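PDB 1ZBS: hypothetical protein PG1100, which is uncharacterised but probably acts as an N-acetylglucosamine kinase of the ASKHA superfamily, phosphorylating the sugar with ATP. Local coordinates for residues 40-43 with 44-48; 182-186 with 187-191. One frame throughout, in Å; residues are numbered along the deposited sequence.

Overall arrangement
Both contacts are local. Each joins residues close in sequence along one helix, and the two do not touch: their centres lie about 27 Å apart. Interaction 1 is partly buried and sits on helix 38-53, which follows the 21-29 strand of the first five-stranded sheet. Its apolar side faces helix 75-85 of the same chain, and its charged pair lies at the border of that side. Interaction 2 is a surface contact at the C-terminal end of helix 179-188, beside helices 147-159 and 192-197. Y187 carries much of it, with its ring against V186 and I183 and its OH hydrogen-bonded in the second subunit. Each also holds one acid-base pair, neither of them tightly bonded.

Interaction 1 (40-43 with 44-48)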
# COMPACT_ATOMS: atom_id res chain seq x y z
N GLU A 40 12.89 -2.91 24.62
CA GLU A 40 12.66 -1.68 23.86
C GLU A 40 11.32 -1.08 24.29
O GLU A 40 10.98 0.04 23.91
CB GLU A 40 12.67 -1.95 22.35
CG GLU A 40 11.37 -2.46 21.77
CD GLU A 40 11.34 -2.37 20.26
OE1 GLU A 40 11.49 -1.23 19.73
OE2 GLU A 40 11.19 -3.42 19.59
N ILE A 41 10.57 -1.84 25.09
CA ILE A 41 9.29 -1.38 25.62
C ILE A 41 9.42 -1.31 27.14
O ILE A 41 8.60 -0.69 27.84
CB ILE A 41 8.11 -2.33 25.26
CG1 ILE A 41 6.78 -1.68 25.67
CG2 ILE A 41 8.25 -3.66 26.01
CD1 ILE A 41 6.63 -0.24 25.17
N ASP A 42 10.46 -1.97 27.65
CA ASP A 42 10.75 -2.02 29.08
C ASP A 42 11.31 -0.66 29.47
O ASP A 42 11.41 -0.32 30.65
CB ASP A 42 11.81 -3.09 29.35
CG ASP A 42 11.62 -3.78 30.68
OD1 ASP A 42 10.60 -4.48 30.86
OD2 ASP A 42 12.50 -3.62 31.56
N THR A 43 11.68 0.11 28.46
CA THR A 43 12.23 1.43 28.66
C THR A 43 11.12 2.47 28.68
O THR A 43 11.16 3.43 29.47
CB THR A 43 13.24 1.79 27.56
OG1 THR A 43 13.31 3.22 27.41
CG2 THR A 43 12.84 1.15 26.24
N ALA A 44 10.12 2.28 27.83
CA ALA A 44 8.99 3.20 27.76
C ALA A 44 8.16 3.11 29.03
O ALA A 44 7.62 4.11 29.51
CB ALA A 44 8.13 2.88 26.55
N LEU A 45 8.07 1.90 29.58
CA LEU A 45 7.31 1.66 30.79
C LEU A 45 7.84 2.47 31.98
O LEU A 45 7.07 3.13 32.67
CB LEU A 45 7.31 0.17 31.14
CG LEU A 45 6.05 -0.63 30.81
CD1 LEU A 45 5.63 -0.38 29.38
CD2 LEU A 45 6.32 -2.12 31.03
N ARG A 46 9.15 2.41 32.20
CA ARG A 46 9.73 3.12 33.33
C ARG A 46 10.36 4.47 33.03
O ARG A 46 11.19 4.96 33.80
CB ARG A 46 10.73 2.22 34.06
CG ARG A 46 11.83 1.61 33.19
CD ARG A 46 12.24 0.27 33.77
NE ARG A 46 13.42 -0.32 33.13
CZ ARG A 46 13.84 -1.56 33.34
NH1 ARG A 46 14.92 -2.01 32.72
NH2 ARG A 46 13.17 -2.36 34.15
N SER A 47 9.98 5.08 31.91
CA SER A 47 10.51 6.38 31.53
C SER A 47 9.35 7.26 31.09
O SER A 47 9.47 8.49 31.03
CB SER A 47 11.52 6.25 30.38
OG SER A 47 10.86 5.95 29.16
N GLU A 48 8.23 6.62 30.78
CA GLU A 48 7.04 7.33 30.34
C GLU A 48 5.83 6.99 31.21
O GLU A 48 5.05 7.87 31.57
CB GLU A 48 6.72 6.97 28.88
CG GLU A 48 7.86 7.26 27.91
CD GLU A 48 7.49 6.94 26.46
OE1 GLU A 48 6.61 7.62 25.90
OE2 GLU A 48 8.10 6.01 25.89
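D42 and R46 form the charged part of this contact, one helical turn apart on helix 38-53. D42 OD2 lies 3.0 Å from R46 NH2. The oxygen sits over one face of the guanidinium, and the carboxylate and guanidinium planes are turned 76° apart. No N-H points at the oxygen, so this salt bridge works by charge alone. R46 reaches it with an extended chain from CG to NE. CG starts between the backbone N and the carbonyl carbon (chi1 54°), and the chain runs back along the D42 carbonyl; R46 CG is 3.2 Å from D42 O.

The hydrogen bonds go to backbone carbonyls. L45 N donates to I41 O at 3.2 Å, an ordinary helical bond. S47 OG donates to T43 O at 2.6 Å and approaches tilted 34° from the carbonyl plane. The backbone N of S47 makes no bond to the preceding turn, and the helix is kinked here. The hydroxyl thus gives T43 O a side-chain donor at the kink.

Apolar contacts occupy the buried side. I41 CD1 touches the methyl of A44, CB, at 3.7 Å. I41 CG1 meets L45 CD1 more loosely at 4.1 Å. L45 also packs on A81 and M85 of helix 75-85, and I41 on I31 and Q36. D42 touches A81 too.

The chemistry is that of an amphipathic helix. Aliphatic groups fasten it to the fold. The ion pair lies at the border of the packed side, with R46 exposed, and probably adds modest attraction, with no directed hydrogen bond.

Interaction 2 (182-186 with 187-191); sequences IIESV and YRKPF
Y187 lays its ring beside V186 and across the end of I183, at the last turn of helix 179-188. V186 CG1 stands over one ring face, 3.7 Å from the centroid and 16° off the normal, a CH-pi contact. The two side chains lie side by side and point the same way. V186 CG1 is placed opposite its own backbone N (chi1 169°), which brings this methyl to the ring. In Y187, CG is anti to the carbonyl carbon and beside the backbone N (chi1 -56°), which lays the ring against that methyl. I183 crosses the tyrosine side chain obliquely: CD1 is 3.6 Å from Y187 CE2, and CG2 is equally near Y187 CD2. The tyrosine N also donates to I183 O at 2.9 Å.

R188 folds back over the helix. E184 N lies over one face of its guanidinium, and R188 NH1 comes 3.9 Å from E184 CA. R188 NH2 is within 4.0 Å of I183 CG2. The backbone N of R188 donates to E184 O at 2.8 Å.

E184 also meets K189. K189 NZ and E184 OE2 are 3.3 Å apart, a salt bridge with only a weak hydrogen bond. Beyond the helix, a water donates to both S185 O and P190 O and ties the last turn to the departing chain.

S185 and V186 pack on F195 of helix 192-197, and V186 also on L196. I182 touches I155 and L159 of helix 147-159. The second subunit is met as well: Y187 OH is hydrogen-bonded to its L137 O, I140 N and L141 N, and I182, I183 and V186 pack on its L141. I182 and V186 are thus shared, and the turn belongs both to the dimer interface and to the helical packing of its own chain.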
# COMPACT_ATOMS: atom_id res chain seq x y z
N ILE A 182 6.63 12.74 -0.68
CA ILE A 182 5.57 11.79 -0.36
C ILE A 182 6.02 10.36 -0.70
O ILE A 182 5.87 9.45 0.11
CB ILE A 182 4.26 12.18 -1.09
CG1 ILE A 182 3.78 13.54 -0.55
CG2 ILE A 182 3.18 11.12 -0.89
CD1 ILE A 182 2.56 14.11 -1.22
N ILE A 183 6.62 10.18 -1.87
CA ILE A 183 7.11 8.86 -2.27
C ILE A 183 8.16 8.36 -1.28
O ILE A 183 8.13 7.21 -0.85
CB ILE A 183 7.75 8.90 -3.68
CG1 ILE A 183 6.68 9.21 -4.72
CG2 ILE A 183 8.40 7.55 -4.01
CD1 ILE A 183 5.53 8.23 -4.71
N GLU A 184 9.09 9.25 -0.92
CA GLU A 184 10.14 8.91 0.03
C GLU A 184 9.54 8.46 1.38
O GLU A 184 9.90 7.39 1.89
CB GLU A 184 11.07 10.13 0.22
CG GLU A 184 12.04 10.06 1.42
CD GLU A 184 12.89 11.31 1.60
OE1 GLU A 184 12.36 12.44 1.42
OE2 GLU A 184 14.10 11.18 1.95
N SER A 185 8.61 9.23 1.93
CA SER A 185 8.00 8.87 3.23
C SER A 185 7.15 7.60 3.17
O SER A 185 7.15 6.80 4.10
CB SER A 185 7.13 10.02 3.75
OG SER A 185 7.90 11.19 3.92
N VAL A 186 6.42 7.43 2.08
CA VAL A 186 5.57 6.27 1.91
C VAL A 186 6.34 4.97 1.66
O VAL A 186 6.03 3.94 2.25
CB VAL A 186 4.57 6.49 0.76
CG1 VAL A 186 3.86 5.20 0.41
CG2 VAL A 186 3.55 7.55 1.17
N TYR A 187 7.36 5.03 0.82
CA TYR A 187 8.12 3.83 0.47
C TYR A 187 9.48 3.60 1.13
O TYR A 187 9.95 2.48 1.16
CB TYR A 187 8.28 3.78 -1.05
CG TYR A 187 6.97 3.85 -1.81
CD1 TYR A 187 6.25 2.69 -2.11
CD2 TYR A 187 6.45 5.07 -2.23
CE1 TYR A 187 5.05 2.75 -2.81
CE2 TYR A 187 5.25 5.14 -2.94
CZ TYR A 187 4.56 3.97 -3.22
OH TYR A 187 3.37 4.02 -3.92
N ARG A 188 10.10 4.65 1.66
CA ARG A 188 11.43 4.50 2.27
C ARG A 188 11.59 5.06 3.68
O ARG A 188 12.70 5.29 4.15
CB ARG A 188 12.49 5.13 1.35
CG ARG A 188 13.15 4.16 0.39
CD ARG A 188 12.81 4.45 -1.08
NE ARG A 188 12.92 5.88 -1.41
CZ ARG A 188 12.47 6.41 -2.55
NH1 ARG A 188 12.60 7.71 -2.78
NH2 ARG A 188 11.89 5.63 -3.46
N LYS A 189 10.47 5.28 4.35
CA LYS A 189 10.47 5.82 5.69
C LYS A 189 9.67 4.89 6.58
O LYS A 189 8.74 4.24 6.12
CB LYS A 189 9.81 7.19 5.68
CG LYS A 189 10.67 8.31 6.22
CD LYS A 189 11.86 8.57 5.34
CE LYS A 189 12.69 9.72 5.90
NZ LYS A 189 13.86 10.04 5.05
N PRO A 190 10.02 4.81 7.87
CA PRO A 190 9.32 3.95 8.83
C PRO A 190 7.92 4.48 9.14
O PRO A 190 7.66 5.68 9.07
CB PRO A 190 10.24 3.98 10.04
CG PRO A 190 10.83 5.35 9.97
CD PRO A 190 11.17 5.48 8.51
N PHE A 191 7.02 3.56 9.48
CA PHE A 191 5.63 3.87 9.82
C PHE A 191 4.93 4.67 8.73
O PHE A 191 4.36 5.73 8.99
CB PHE A 191 5.58 4.62 11.16
CG PHE A 191 6.12 3.82 12.31
CD1 PHE A 191 5.45 2.67 12.75
CD2 PHE A 191 7.32 4.16 12.92
CE1 PHE A 191 5.98 1.88 13.78
CE2 PHE A 191 7.86 3.38 13.94
CZ PHE A 191 7.19 2.24 14.37
O HOH W 1 6.87 7.34 6.79